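Local coordinates for protein alpha-glucosidase (PDB 5XFM) that probably hydrolyses beta-L-arabinopyranosides and alpha-galactosides as a bifunctional, calcium-containing glycoside hydrolase of family 97, at residues A[38-43]-A[48-53]; A[122-127]-A[144-149]; A[28-33]-A[113-118]; A[197-202]-A[207-212]. The protein carries 1 engineered substitution. One frame throughout, in Å; residues are numbered along the deposited sequence.

Interaction 1: A[38-43]-A[48-53]; sequences PCYSVS and TMLEKS
Ser53 packs on the Tyr40 ring: its CB sits over one face in a CH-pi contact, 3.9 Å from the ring centroid and 30° off its normal. The ring gets there because Tyr40 holds CG between its backbone N and carbonyl carbon (chi1 70°). From a different direction CD2 of Leu50 approaches the phenol end obliquely, 3.6 Å from Tyr40 OH, while that hydroxyl is hydrogen-bonded to the carbonyl O of Gly145. Leu50 and Val42 run side by side, pointing the same way, with their CB atoms 3.8 Å apart. On the other face of the hairpin CE of Lys52 lies 3.4 Å from SG of Cys39. The backbones pair antiparallel, Tyr40 and Ser53 exchanging two hydrogen bonds. Further along, Val42 faces both Met49 and Leu50, a classic beta bulge, and its carbonyl oxygen accepts from Met49 N at 2.8 Å and Leu50 N at 2.9 Å. A second shift of register lies between Tyr40 and Val42; beside it OG of Ser53 turns back to the carbonyl O of Glu51 at 2.7 Å and also bonds with Arg147 N. The hairpin is flanked by strand 26-31 beside 39-44 and by strand 136-147 beside 47-59, and the face carrying Tyr40 and Leu50 packs against Ile263 of strand 256-266.

Interaction 2: A[122-127]-A[144-149]; sequences VAFRYT and TGFRFP
The Phe124 ring is met at its edge, near its plane, by two groups: CG2 of Thr144, 3.6 Å from CZ, and CE2 of Phe146, 4.3 Å from CE1. Relative to the Phe146 ring the approach is oblique, and the pair is loose apolar packing. The Tyr126 ring likewise receives Thr144 at its edge, where OG1 lies near the ring plane. Thr144 thus serves both aromatic residues with different branches, its methyl meeting Phe124 and its hydroxyl Tyr126, and it comes from the direction opposite to both. With OG1 anti to the carbonyl carbon (chi1 -50°), CG2 is left anti to the backbone N, which divides the two branches between the rings. This is packing across the beta-sandwich of the N-terminal domain, since strands 121-128 and 136-147 belong to different sheets and segments 122-127 and 144-149 meet through side chains. In this buried layer the hydroxyls of Tyr126 and Thr144 are hydrogen-bonded; the modelled OH to OG1 separation of 2.4 Å is very short, so its exact value is doubtful. Each oxygen has a further partner, Gly56 N for Tyr126 OH and the Glu142 carboxylate for Thr144 OG1. Tyr40 of the hairpin also meets the Phe124 ring, their planes inclined at about 55°.

Interaction 3: A[28-33]-A[113-118]; sequences LAVFVQ and VIFRVS
Leu28 extends CG anti to its backbone N (chi1 -179°), while Phe115 swings its ring anti to the carbonyl carbon (chi1 -56°), and the two side chains, each directed at the opposing strand, cross at about a right angle. The outcome is a CH-pi contact in which CD2 of Leu28 rests on one face of the phenyl ring, 3.8 Å from its centroid and 21° off the normal. The methyl stands 3.5 Å above the ring plane and is offset toward the rim, near CD2 and CE2. The other branch also takes part: CD1 of Leu28 reaches CD2 of Phe115 at 3.6 Å, so both methyls of the fork converge on one side of the ring. Val30, two residues further on, adds a lighter touch near the far end of the ring, its CG2 lying 4.0 Å from CE1 of Phe115 and approaching obliquely. The contact is wholly apolar, and all three residues are buried. The closest CA atoms, those of Leu28 and Val117, are still 8.2 Å apart, so this is interlayer packing, with the two strands in opposing sheets of a beta-sandwich. Strand 26-31 lies between strands 17-20 and 39-44 in one sheet, whereas strand 110-117 runs between 91-104 and 121-128 in the other; Val122 of strand 121-128 touches both Leu28 and Val117.

Interaction 4: A[197-202]-A[207-212]; sequences CLFRIG and VLVSET
Phe199 and Val207 satisfy each other's backbone polar groups: Phe199 N gives a hydrogen bond to Val207 O at 2.8 Å, and Val207 N returns one to Phe199 O at 2.9 Å, with 171° at the hydrogen. Two residues along, Cys197 N to Val209 O and Val209 N to Cys197 O repeat the exchange, each at 2.9 Å. Between these hydrogen-bonded pairs, Leu198 and Leu208 form a non-hydrogen-bonded pair, and their outward-turned amides are used by the flanking strands, Leu198 bonding with Phe155 and Leu208 with Thr264. The carbonyl O of Cys197 gains a weaker CA-H...O contact from Leu208, and CD1 of Leu208 also closes on it at 3.5 Å. Val207 O lies at the edge of the Phe199 ring, in its plane. Past the paired region Ile201 occupies the centre of an inverse gamma turn, closed by a weak bond from Gly202 N to Arg200 O. NH1 of Arg200 donates to Gly202 O at 2.9 Å from above the carbonyl plane, while its NE forms a salt bridge with Asp180. Packing round Phe199 and Val207 is apolar: from beyond the paired region Ile201 directs its CG1 branch (chi1 -42°) so that CD1 meets CG2 of Val207 at 3.8 Å, and the Phe199 ring stacks with Phe148. The carboxylate of Glu211 is held by Arg261, Arg439 and Ser221 N. The arrangement is a regular antiparallel beta hairpin in one sheet of the N-terminal beta-sandwich, a domain of the galactose mutarotase clan.

From the N terminus, strand 26-31 opens the widest of the four loops, which interaction 3 closes some 80 residues later by joining the two sheets of the sandwich. Interaction 1, a short hairpin, lies entirely within that span. Interaction 2 follows in series, closing a loop of 16 residues and again bridging the sheets, and interaction 4 is a later hairpin; none of the loops cross. Strand pairing links 28-33 to 38-43 and 113-118 to 122-127, while Ser53 and Lys52 bond to Arg147. Met49 and Phe148 carry the packing on to 197-202, whereas interactions 3 and 4 do not touch, their centres about 18 Å apart.

Interaction 1: A[38-43]-A[48-53]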
loop_
_atom_site.group_PDB
_atom_site.type_symbol
_atom_site.label_atom_id
_atom_site.label_comp_id
_atom_site.label_asym_id
_atom_site.label_seq_id
_atom_site.Cartn_x
_atom_site.Cartn_y
_atom_site.Cartn_z
ATOM N N PRO A 38 -16.950 20.530 16.781
ATOM C CA PRO A 38 -16.816 19.190 17.351
ATOM C C PRO A 38 -15.420 18.633 17.111
ATOM O O PRO A 38 -14.863 18.817 16.029
ATOM C CB PRO A 38 -17.872 18.377 16.593
ATOM C CG PRO A 38 -18.074 19.117 15.320
ATOM C CD PRO A 38 -17.949 20.565 15.699
ATOM N N CYS A 39 -14.857 17.967 18.108
ATOM C CA CYS A 39 -13.498 17.480 17.977
ATOM C C CYS A 39 -13.240 16.236 18.816
ATOM O O CYS A 39 -14.072 15.836 19.620
ATOM C CB CYS A 39 -12.511 18.591 18.351
ATOM S SG CYS A 39 -12.812 19.346 19.966
ATOM N N TYR A 40 -12.090 15.614 18.588
ATOM C CA TYR A 40 -11.649 14.466 19.367
ATOM C C TYR A 40 -10.176 14.650 19.697
ATOM O O TYR A 40 -9.513 15.496 19.105
ATOM C CB TYR A 40 -11.876 13.161 18.599
ATOM C CG TYR A 40 -10.953 12.990 17.415
ATOM C CD1 TYR A 40 -11.194 13.668 16.228
ATOM C CD2 TYR A 40 -9.851 12.145 17.477
ATOM C CE1 TYR A 40 -10.361 13.523 15.139
ATOM C CE2 TYR A 40 -9.012 11.992 16.390
ATOM C CZ TYR A 40 -9.273 12.685 15.226
ATOM O OH TYR A 40 -8.446 12.547 14.141
ATOM N N SER A 41 -9.671 13.890 20.660
ATOM C CA SER A 41 -8.237 13.893 20.943
ATOM C C SER A 41 -7.776 12.479 21.274
ATOM O O SER A 41 -8.574 11.638 21.686
ATOM C CB SER A 41 -7.894 14.845 22.088
ATOM O OG SER A 41 -8.402 14.360 23.315
ATOM N N VAL A 42 -6.492 12.213 21.065
ATOM C CA VAL A 42 -5.948 10.876 21.258
ATOM C C VAL A 42 -4.705 10.866 22.131
ATOM O O VAL A 42 -3.776 11.648 21.928
ATOM C CB VAL A 42 -5.608 10.211 19.904
ATOM C CG1 VAL A 42 -4.946 8.851 20.115
ATOM C CG2 VAL A 42 -6.861 10.082 19.053
ATOM N N SER A 43 -4.692 9.965 23.105
ATOM C CA SER A 43 -3.532 9.783 23.962
ATOM C C SER A 43 -3.069 8.330 23.961
ATOM O O SER A 43 -3.867 7.418 23.727
ATOM C CB SER A 43 -3.859 10.245 25.384
ATOM O OG SER A 43 -4.502 9.217 26.118
ATOM N N THR A 48 -0.096 12.815 25.073
ATOM C CA THR A 48 -0.901 13.342 23.982
ATOM C C THR A 48 -0.264 12.966 22.647
ATOM O O THR A 48 0.904 13.281 22.391
ATOM C CB THR A 48 -1.043 14.882 24.068
ATOM O OG1 THR A 48 -1.515 15.259 25.368
ATOM C CG2 THR A 48 -2.015 15.396 23.010
ATOM N N MET A 49 -1.040 12.303 21.796
ATOM C CA MET A 49 -0.561 11.878 20.486
ATOM C C MET A 49 -1.272 12.671 19.400
ATOM O O MET A 49 -0.663 13.096 18.413
ATOM C CB MET A 49 -0.784 10.380 20.308
ATOM C CG MET A 49 -0.165 9.552 21.416
ATOM S SD MET A 49 1.623 9.739 21.456
ATOM C CE MET A 49 2.089 8.708 20.068
ATOM N N LEU A 50 -2.572 12.868 19.586
ATOM C CA LEU A 50 -3.305 13.828 18.777
ATOM C C LEU A 50 -3.978 14.805 19.712
ATOM O O LEU A 50 -4.648 14.400 20.658
ATOM C CB LEU A 50 -4.360 13.147 17.900
ATOM C CG LEU A 50 -3.938 12.492 16.585
ATOM C CD1 LEU A 50 -3.372 11.111 16.857
ATOM C CD2 LEU A 50 -5.135 12.400 15.646
ATOM N N GLU A 51 -3.771 16.091 19.476
ATOM C CA GLU A 51 -4.520 17.091 20.207
ATOM C C GLU A 51 -5.908 17.221 19.604
ATOM O O GLU A 51 -6.277 16.474 18.696
ATOM C CB GLU A 51 -3.778 18.424 20.248
ATOM C CG GLU A 51 -2.416 18.287 20.912
ATOM C CD GLU A 51 -1.701 19.597 21.070
ATOM O OE1 GLU A 51 -1.646 20.366 20.092
ATOM O OE2 GLU A 51 -1.241 19.877 22.196
ATOM N N LYS A 52 -6.677 18.167 20.123
ATOM C CA LYS A 52 -8.049 18.349 19.692
ATOM C C LYS A 52 -8.137 18.540 18.179
ATOM O O LYS A 52 -7.664 19.531 17.616
ATOM C CB LYS A 52 -8.637 19.527 20.448
ATOM C CG LYS A 52 -8.828 19.185 21.924
ATOM C CD LYS A 52 -9.340 20.352 22.715
ATOM C CE LYS A 52 -10.675 20.791 22.195
ATOM N NZ LYS A 52 -11.536 21.290 23.299
ATOM N N SER A 53 -8.740 17.544 17.536
ATOM C CA SER A 53 -8.779 17.434 16.081
ATOM C C SER A 53 -10.215 17.495 15.591
ATOM O O SER A 53 -11.089 16.841 16.150
ATOM C CB SER A 53 -8.133 16.122 15.631
ATOM O OG SER A 53 -6.790 16.021 16.073
#

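Interaction 2: A[122-127]-A[144-149]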
loop_
_atom_site.group_PDB
_atom_site.type_symbol
_atom_site.label_atom_id
_atom_site.label_comp_id
_atom_site.label_asym_id
_atom_site.label_seq_id
_atom_site.Cartn_x
_atom_site.Cartn_y
_atom_site.Cartn_z
ATOM N N VAL A 122 -7.180 3.318 15.886
ATOM C CA VAL A 122 -8.491 3.936 15.898
ATOM C C VAL A 122 -9.038 3.961 14.476
ATOM O O VAL A 122 -8.358 4.405 13.565
ATOM C CB VAL A 122 -8.439 5.366 16.447
ATOM C CG1 VAL A 122 -9.802 6.029 16.317
ATOM C CG2 VAL A 122 -7.960 5.369 17.896
ATOM N N ALA A 123 -10.242 3.449 14.269
ATOM C CA ALA A 123 -10.890 3.595 12.969
ATOM C C ALA A 123 -12.209 4.302 13.183
ATOM O O ALA A 123 -12.990 3.882 14.015
ATOM C CB ALA A 123 -11.104 2.249 12.306
ATOM N N PHE A 124 -12.473 5.390 12.477
ATOM C CA PHE A 124 -13.747 6.047 12.730
ATOM C C PHE A 124 -14.422 6.516 11.464
ATOM O O PHE A 124 -13.765 6.809 10.474
ATOM C CB PHE A 124 -13.586 7.212 13.723
ATOM C CG PHE A 124 -12.929 8.437 13.155
ATOM C CD1 PHE A 124 -11.552 8.579 13.193
ATOM C CD2 PHE A 124 -13.690 9.474 12.635
ATOM C CE1 PHE A 124 -10.949 9.708 12.695
ATOM C CE2 PHE A 124 -13.086 10.608 12.130
ATOM C CZ PHE A 124 -11.712 10.721 12.160
ATOM N N ARG A 125 -15.749 6.538 11.485
ATOM C CA ARG A 125 -16.482 6.963 10.300
ATOM C C ARG A 125 -17.777 7.658 10.670
ATOM O O ARG A 125 -18.223 7.599 11.816
ATOM C CB ARG A 125 -16.772 5.774 9.378
ATOM C CG ARG A 125 -17.777 4.777 9.929
ATOM C CD ARG A 125 -18.312 3.870 8.827
ATOM N NE ARG A 125 -19.120 2.789 9.381
ATOM C CZ ARG A 125 -19.535 1.728 8.696
ATOM N NH1 ARG A 125 -19.216 1.582 7.414
ATOM N NH2 ARG A 125 -20.265 0.803 9.302
ATOM N N TYR A 126 -18.356 8.355 9.700
ATOM C CA TYR A 126 -19.642 9.001 9.899
ATOM C C TYR A 126 -20.764 8.154 9.308
ATOM O O TYR A 126 -20.566 7.469 8.306
ATOM C CB TYR A 126 -19.657 10.386 9.258
ATOM C CG TYR A 126 -18.519 11.288 9.664
ATOM C CD1 TYR A 126 -17.364 11.357 8.899
ATOM C CD2 TYR A 126 -18.602 12.084 10.804
ATOM C CE1 TYR A 126 -16.322 12.185 9.249
ATOM C CE2 TYR A 126 -17.560 12.915 11.167
ATOM C CZ TYR A 126 -16.419 12.962 10.383
ATOM O OH TYR A 126 -15.372 13.787 10.723
ATOM N N THR A 127 -21.944 8.217 9.912
ATOM C CA THR A 127 -23.136 7.633 9.308
ATOM C C THR A 127 -24.187 8.719 9.104
ATOM O O THR A 127 -24.270 9.670 9.887
ATOM C CB THR A 127 -23.720 6.478 10.156
ATOM O OG1 THR A 127 -24.003 6.930 11.488
ATOM C CG2 THR A 127 -22.744 5.311 10.220
ATOM N N THR A 144 -13.207 16.857 8.920
ATOM C CA THR A 144 -12.387 15.840 9.585
ATOM C C THR A 144 -10.906 16.183 9.560
ATOM O O THR A 144 -10.330 16.425 8.494
ATOM C CB THR A 144 -12.577 14.455 8.926
ATOM O OG1 THR A 144 -13.975 14.163 8.799
ATOM C CG2 THR A 144 -11.888 13.358 9.738
ATOM N N GLY A 145 -10.287 16.195 10.734
ATOM C CA GLY A 145 -8.904 16.630 10.838
ATOM C C GLY A 145 -8.039 15.838 11.800
ATOM O O GLY A 145 -8.513 14.960 12.524
ATOM N N PHE A 146 -6.746 16.139 11.763
ATOM C CA PHE A 146 -5.742 15.542 12.631
ATOM C C PHE A 146 -4.764 16.632 13.079
ATOM O O PHE A 146 -4.026 17.196 12.261
ATOM C CB PHE A 146 -5.012 14.407 11.909
ATOM C CG PHE A 146 -5.936 13.444 11.218
ATOM C CD1 PHE A 146 -6.345 13.666 9.914
ATOM C CD2 PHE A 146 -6.418 12.330 11.883
ATOM C CE1 PHE A 146 -7.203 12.789 9.286
ATOM C CE2 PHE A 146 -7.281 11.449 11.256
ATOM C CZ PHE A 146 -7.672 11.681 9.959
ATOM N N ARG A 147 -4.794 16.949 14.368
ATOM C CA ARG A 147 -3.939 17.977 14.944
ATOM C C ARG A 147 -2.876 17.331 15.825
ATOM O O ARG A 147 -3.176 16.430 16.601
ATOM C CB ARG A 147 -4.768 18.979 15.746
ATOM C CG ARG A 147 -3.984 20.184 16.203
ATOM C CD ARG A 147 -4.807 21.138 17.059
ATOM N NE ARG A 147 -6.058 21.581 16.442
ATOM C CZ ARG A 147 -6.195 22.745 15.808
ATOM N NH1 ARG A 147 -5.148 23.543 15.674
ATOM N NH2 ARG A 147 -7.361 23.106 15.285
ATOM N N PHE A 148 -1.627 17.757 15.676
ATOM C CA PHE A 148 -0.517 17.101 16.368
ATOM C C PHE A 148 0.184 17.984 17.393
ATOM O O PHE A 148 0.130 19.209 17.298
ATOM C CB PHE A 148 0.504 16.587 15.350
ATOM C CG PHE A 148 -0.041 15.529 14.444
ATOM C CD1 PHE A 148 -0.011 14.195 14.820
ATOM C CD2 PHE A 148 -0.594 15.865 13.223
ATOM C CE1 PHE A 148 -0.518 13.213 13.984
ATOM C CE2 PHE A 148 -1.104 14.890 12.388
ATOM C CZ PHE A 148 -1.065 13.564 12.771
ATOM N N PRO A 149 0.833 17.358 18.391
ATOM C CA PRO A 149 1.657 18.144 19.316
ATOM C C PRO A 149 2.743 18.915 18.583
ATOM O O PRO A 149 3.287 18.448 17.584
ATOM C CB PRO A 149 2.263 17.086 20.237
ATOM C CG PRO A 149 1.306 15.955 20.186
ATOM C CD PRO A 149 0.753 15.942 18.789
#

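Interaction 3: A[28-33]-A[113-118]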
loop_
_atom_site.group_PDB
_atom_site.type_symbol
_atom_site.label_atom_id
_atom_site.label_comp_id
_atom_site.label_asym_id
_atom_site.label_seq_id
_atom_site.Cartn_x
_atom_site.Cartn_y
_atom_site.Cartn_z
ATOM N N LEU A 28 -9.212 7.650 23.459
ATOM C CA LEU A 28 -9.775 8.656 22.570
ATOM C C LEU A 28 -10.888 9.402 23.299
ATOM O O LEU A 28 -11.786 8.782 23.867
ATOM C CB LEU A 28 -10.311 8.002 21.287
ATOM C CG LEU A 28 -10.913 8.926 20.223
ATOM C CD1 LEU A 28 -10.567 8.413 18.846
ATOM C CD2 LEU A 28 -12.421 9.067 20.356
ATOM N N ALA A 29 -10.839 10.728 23.269
ATOM C CA ALA A 29 -11.839 11.532 23.963
ATOM C C ALA A 29 -12.634 12.383 22.985
ATOM O O ALA A 29 -12.086 12.899 22.014
ATOM C CB ALA A 29 -11.179 12.403 25.008
ATOM N N VAL A 30 -13.923 12.547 23.260
ATOM C CA VAL A 30 -14.796 13.278 22.353
ATOM C C VAL A 30 -15.331 14.565 22.970
ATOM O O VAL A 30 -15.809 14.577 24.105
ATOM C CB VAL A 30 -15.988 12.391 21.899
ATOM C CG1 VAL A 30 -16.870 13.130 20.914
ATOM C CG2 VAL A 30 -15.480 11.104 21.275
ATOM N N PHE A 31 -15.233 15.648 22.204
ATOM C CA PHE A 31 -15.660 16.967 22.640
ATOM C C PHE A 31 -16.678 17.534 21.663
ATOM O O PHE A 31 -16.313 18.031 20.597
ATOM C CB PHE A 31 -14.472 17.934 22.744
ATOM C CG PHE A 31 -13.330 17.433 23.587
ATOM C CD1 PHE A 31 -12.374 16.578 23.059
ATOM C CD2 PHE A 31 -13.189 17.859 24.902
ATOM C CE1 PHE A 31 -11.312 16.136 23.839
ATOM C CE2 PHE A 31 -12.131 17.423 25.686
ATOM C CZ PHE A 31 -11.192 16.560 25.154
ATOM N N VAL A 32 -17.950 17.488 22.038
ATOM C CA VAL A 32 -19.021 17.993 21.185
ATOM C C VAL A 32 -19.866 19.059 21.870
ATOM O O VAL A 32 -20.078 20.140 21.327
ATOM C CB VAL A 32 -19.948 16.848 20.725
ATOM C CG1 VAL A 32 -21.096 17.386 19.873
ATOM C CG2 VAL A 32 -19.144 15.798 19.979
ATOM N N GLN A 33 -20.353 18.732 23.064
ATOM C CA GLN A 33 -21.222 19.626 23.816
ATOM C C GLN A 33 -20.548 20.966 24.104
ATOM O O GLN A 33 -19.406 21.014 24.555
ATOM C CB GLN A 33 -21.662 18.971 25.135
ATOM C CG GLN A 33 -22.584 17.751 25.004
ATOM C CD GLN A 33 -23.841 18.033 24.189
ATOM O OE1 GLN A 33 -24.132 17.337 23.227
ATOM N NE2 GLN A 33 -24.564 19.083 24.549
ATOM N N VAL A 113 -21.325 9.237 14.517
ATOM C CA VAL A 113 -19.876 9.018 14.425
ATOM C C VAL A 113 -19.497 7.760 15.197
ATOM O O VAL A 113 -19.833 7.622 16.365
ATOM C CB VAL A 113 -19.055 10.217 14.973
ATOM C CG1 VAL A 113 -17.571 10.047 14.660
ATOM C CG2 VAL A 113 -19.562 11.523 14.409
ATOM N N ILE A 114 -18.801 6.840 14.540
ATOM C CA ILE A 114 -18.437 5.563 15.149
ATOM C C ILE A 114 -16.933 5.411 15.261
ATOM O O ILE A 114 -16.221 5.525 14.259
ATOM C CB ILE A 114 -18.983 4.360 14.346
ATOM C CG1 ILE A 114 -20.508 4.366 14.332
ATOM C CG2 ILE A 114 -18.487 3.051 14.947
ATOM C CD1 ILE A 114 -21.108 5.197 13.246
ATOM N N PHE A 115 -16.473 5.122 16.476
ATOM C CA PHE A 115 -15.066 4.859 16.768
ATOM C C PHE A 115 -14.838 3.396 17.127
ATOM O O PHE A 115 -15.520 2.857 17.987
ATOM C CB PHE A 115 -14.575 5.731 17.930
ATOM C CG PHE A 115 -14.765 7.209 17.719
ATOM C CD1 PHE A 115 -15.962 7.825 18.049
ATOM C CD2 PHE A 115 -13.736 7.985 17.202
ATOM C CE1 PHE A 115 -16.131 9.187 17.868
ATOM C CE2 PHE A 115 -13.898 9.351 17.014
ATOM C CZ PHE A 115 -15.096 9.953 17.347
ATOM N N ARG A 116 -13.907 2.744 16.445
ATOM C CA ARG A 116 -13.467 1.408 16.835
ATOM C C ARG A 116 -12.012 1.467 17.254
ATOM O O ARG A 116 -11.133 1.771 16.450
ATOM C CB ARG A 116 -13.668 0.414 15.695
ATOM C CG ARG A 116 -15.128 0.138 15.399
ATOM C CD ARG A 116 -15.313 -0.714 14.157
ATOM N NE ARG A 116 -16.731 -0.941 13.899
ATOM C CZ ARG A 116 -17.209 -1.539 12.813
ATOM N NH1 ARG A 116 -16.381 -1.959 11.863
ATOM N NH2 ARG A 116 -18.518 -1.699 12.668
ATOM N N VAL A 117 -11.761 1.195 18.525
ATOM C CA VAL A 117 -10.420 1.316 19.062
ATOM C C VAL A 117 -9.873 -0.033 19.497
ATOM O O VAL A 117 -10.344 -0.615 20.474
ATOM C CB VAL A 117 -10.377 2.296 20.249
ATOM C CG1 VAL A 117 -8.939 2.579 20.648
ATOM C CG2 VAL A 117 -11.084 3.592 19.885
ATOM N N SER A 118 -8.887 -0.534 18.759
ATOM C CA SER A 118 -8.140 -1.713 19.182
ATOM C C SER A 118 -6.932 -1.228 19.984
ATOM O O SER A 118 -6.845 -0.037 20.301
ATOM C CB SER A 118 -7.723 -2.570 17.982
ATOM O OG SER A 118 -6.909 -1.851 17.072
#

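Interaction 4: A[197-202]-A[207-212]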
loop_
_atom_site.group_PDB
_atom_site.type_symbol
_atom_site.label_atom_id
_atom_site.label_comp_id
_atom_site.label_asym_id
_atom_site.label_seq_id
_atom_site.Cartn_x
_atom_site.Cartn_y
_atom_site.Cartn_z
ATOM N N CYS A 197 0.215 8.590 6.027
ATOM C CA CYS A 197 1.060 9.683 6.481
ATOM C C CYS A 197 1.639 9.403 7.862
ATOM O O CYS A 197 0.896 9.206 8.820
ATOM C CB CYS A 197 0.251 10.974 6.499
ATOM S SG CYS A 197 -0.429 11.407 4.898
ATOM N N LEU A 198 2.965 9.406 7.961
ATOM C CA LEU A 198 3.641 9.041 9.202
ATOM C C LEU A 198 4.111 10.268 9.981
ATOM O O LEU A 198 4.695 11.192 9.429
ATOM C CB LEU A 198 4.832 8.115 8.914
ATOM C CG LEU A 198 5.582 7.600 10.150
ATOM C CD1 LEU A 198 4.654 6.794 11.076
ATOM C CD2 LEU A 198 6.785 6.772 9.765
ATOM N N PHE A 199 3.852 10.256 11.280
ATOM C CA PHE A 199 4.227 11.346 12.162
ATOM C C PHE A 199 4.991 10.814 13.361
ATOM O O PHE A 199 4.618 9.802 13.950
ATOM C CB PHE A 199 3.000 12.116 12.634
ATOM C CG PHE A 199 2.231 12.783 11.531
ATOM C CD1 PHE A 199 1.283 12.082 10.805
ATOM C CD2 PHE A 199 2.425 14.125 11.249
ATOM C CE1 PHE A 199 0.559 12.702 9.800
ATOM C CE2 PHE A 199 1.703 14.749 10.250
ATOM C CZ PHE A 199 0.770 14.035 9.523
ATOM N N ARG A 200 6.090 11.484 13.690
ATOM C CA ARG A 200 6.828 11.190 14.904
ATOM C C ARG A 200 6.486 12.226 15.965
ATOM O O ARG A 200 6.684 13.431 15.765
ATOM C CB ARG A 200 8.332 11.159 14.640
ATOM C CG ARG A 200 9.168 10.935 15.895
ATOM C CD ARG A 200 10.620 10.626 15.559
ATOM N NE ARG A 200 11.360 11.790 15.090
ATOM C CZ ARG A 200 11.899 12.702 15.893
ATOM N NH1 ARG A 200 11.760 12.587 17.210
ATOM N NH2 ARG A 200 12.568 13.731 15.376
ATOM N N ILE A 201 5.943 11.744 17.081
ATOM C CA ILE A 201 5.468 12.609 18.156
ATOM C C ILE A 201 6.593 12.882 19.162
ATOM O O ILE A 201 6.509 12.497 20.329
ATOM C CB ILE A 201 4.257 11.981 18.871
ATOM C CG1 ILE A 201 3.297 11.360 17.843
ATOM C CG2 ILE A 201 3.527 13.021 19.714
ATOM C CD1 ILE A 201 2.688 12.367 16.878
ATOM N N GLY A 202 7.646 13.544 18.694
ATOM C CA GLY A 202 8.798 13.822 19.527
ATOM C C GLY A 202 9.411 12.531 20.023
ATOM O O GLY A 202 9.885 11.710 19.237
ATOM N N VAL A 207 2.531 8.050 15.016
ATOM C CA VAL A 207 1.166 8.051 14.502
ATOM C C VAL A 207 1.133 7.895 12.970
ATOM O O VAL A 207 1.816 8.611 12.261
ATOM C CB VAL A 207 0.432 9.341 14.883
ATOM C CG1 VAL A 207 -0.920 9.411 14.179
ATOM C CG2 VAL A 207 0.270 9.444 16.405
ATOM N N LEU A 208 0.348 6.949 12.466
ATOM C CA LEU A 208 0.123 6.802 11.030
ATOM C C LEU A 208 -1.336 7.076 10.668
ATOM O O LEU A 208 -2.241 6.376 11.128
ATOM C CB LEU A 208 0.502 5.399 10.573
ATOM C CG LEU A 208 0.381 5.127 9.071
ATOM C CD1 LEU A 208 1.510 5.785 8.265
ATOM C CD2 LEU A 208 0.301 3.630 8.804
ATOM N N VAL A 209 -1.556 8.095 9.847
ATOM C CA VAL A 209 -2.898 8.483 9.414
ATOM C C VAL A 209 -3.210 7.922 8.028
ATOM O O VAL A 209 -2.427 8.097 7.095
ATOM C CB VAL A 209 -3.046 10.019 9.393
ATOM C CG1 VAL A 209 -4.352 10.439 8.756
ATOM C CG2 VAL A 209 -2.917 10.581 10.809
ATOM N N SER A 210 -4.338 7.234 7.888
ATOM C CA SER A 210 -4.735 6.745 6.571
ATOM C C SER A 210 -6.250 6.637 6.448
ATOM O O SER A 210 -6.982 7.215 7.242
ATOM C CB SER A 210 -4.087 5.392 6.279
ATOM O OG SER A 210 -4.069 5.135 4.885
ATOM N N GLU A 211 -6.717 5.914 5.441
ATOM C CA GLU A 211 -8.145 5.652 5.313
ATOM C C GLU A 211 -8.357 4.304 4.638
ATOM O O GLU A 211 -7.527 3.860 3.835
ATOM C CB GLU A 211 -8.842 6.765 4.521
ATOM C CG GLU A 211 -8.647 6.665 3.020
ATOM C CD GLU A 211 -9.395 7.733 2.248
ATOM O OE1 GLU A 211 -10.416 8.237 2.757
ATOM O OE2 GLU A 211 -8.947 8.067 1.125
ATOM N N THR A 212 -9.470 3.654 4.957
ATOM C CA THR A 212 -9.778 2.371 4.337
ATOM C C THR A 212 -11.269 2.205 4.067
ATOM O O THR A 212 -12.101 2.933 4.623
ATOM C CB THR A 212 -9.291 1.204 5.211
ATOM O OG1 THR A 212 -9.432 -0.027 4.492
ATOM C CG2 THR A 212 -10.095 1.138 6.504
#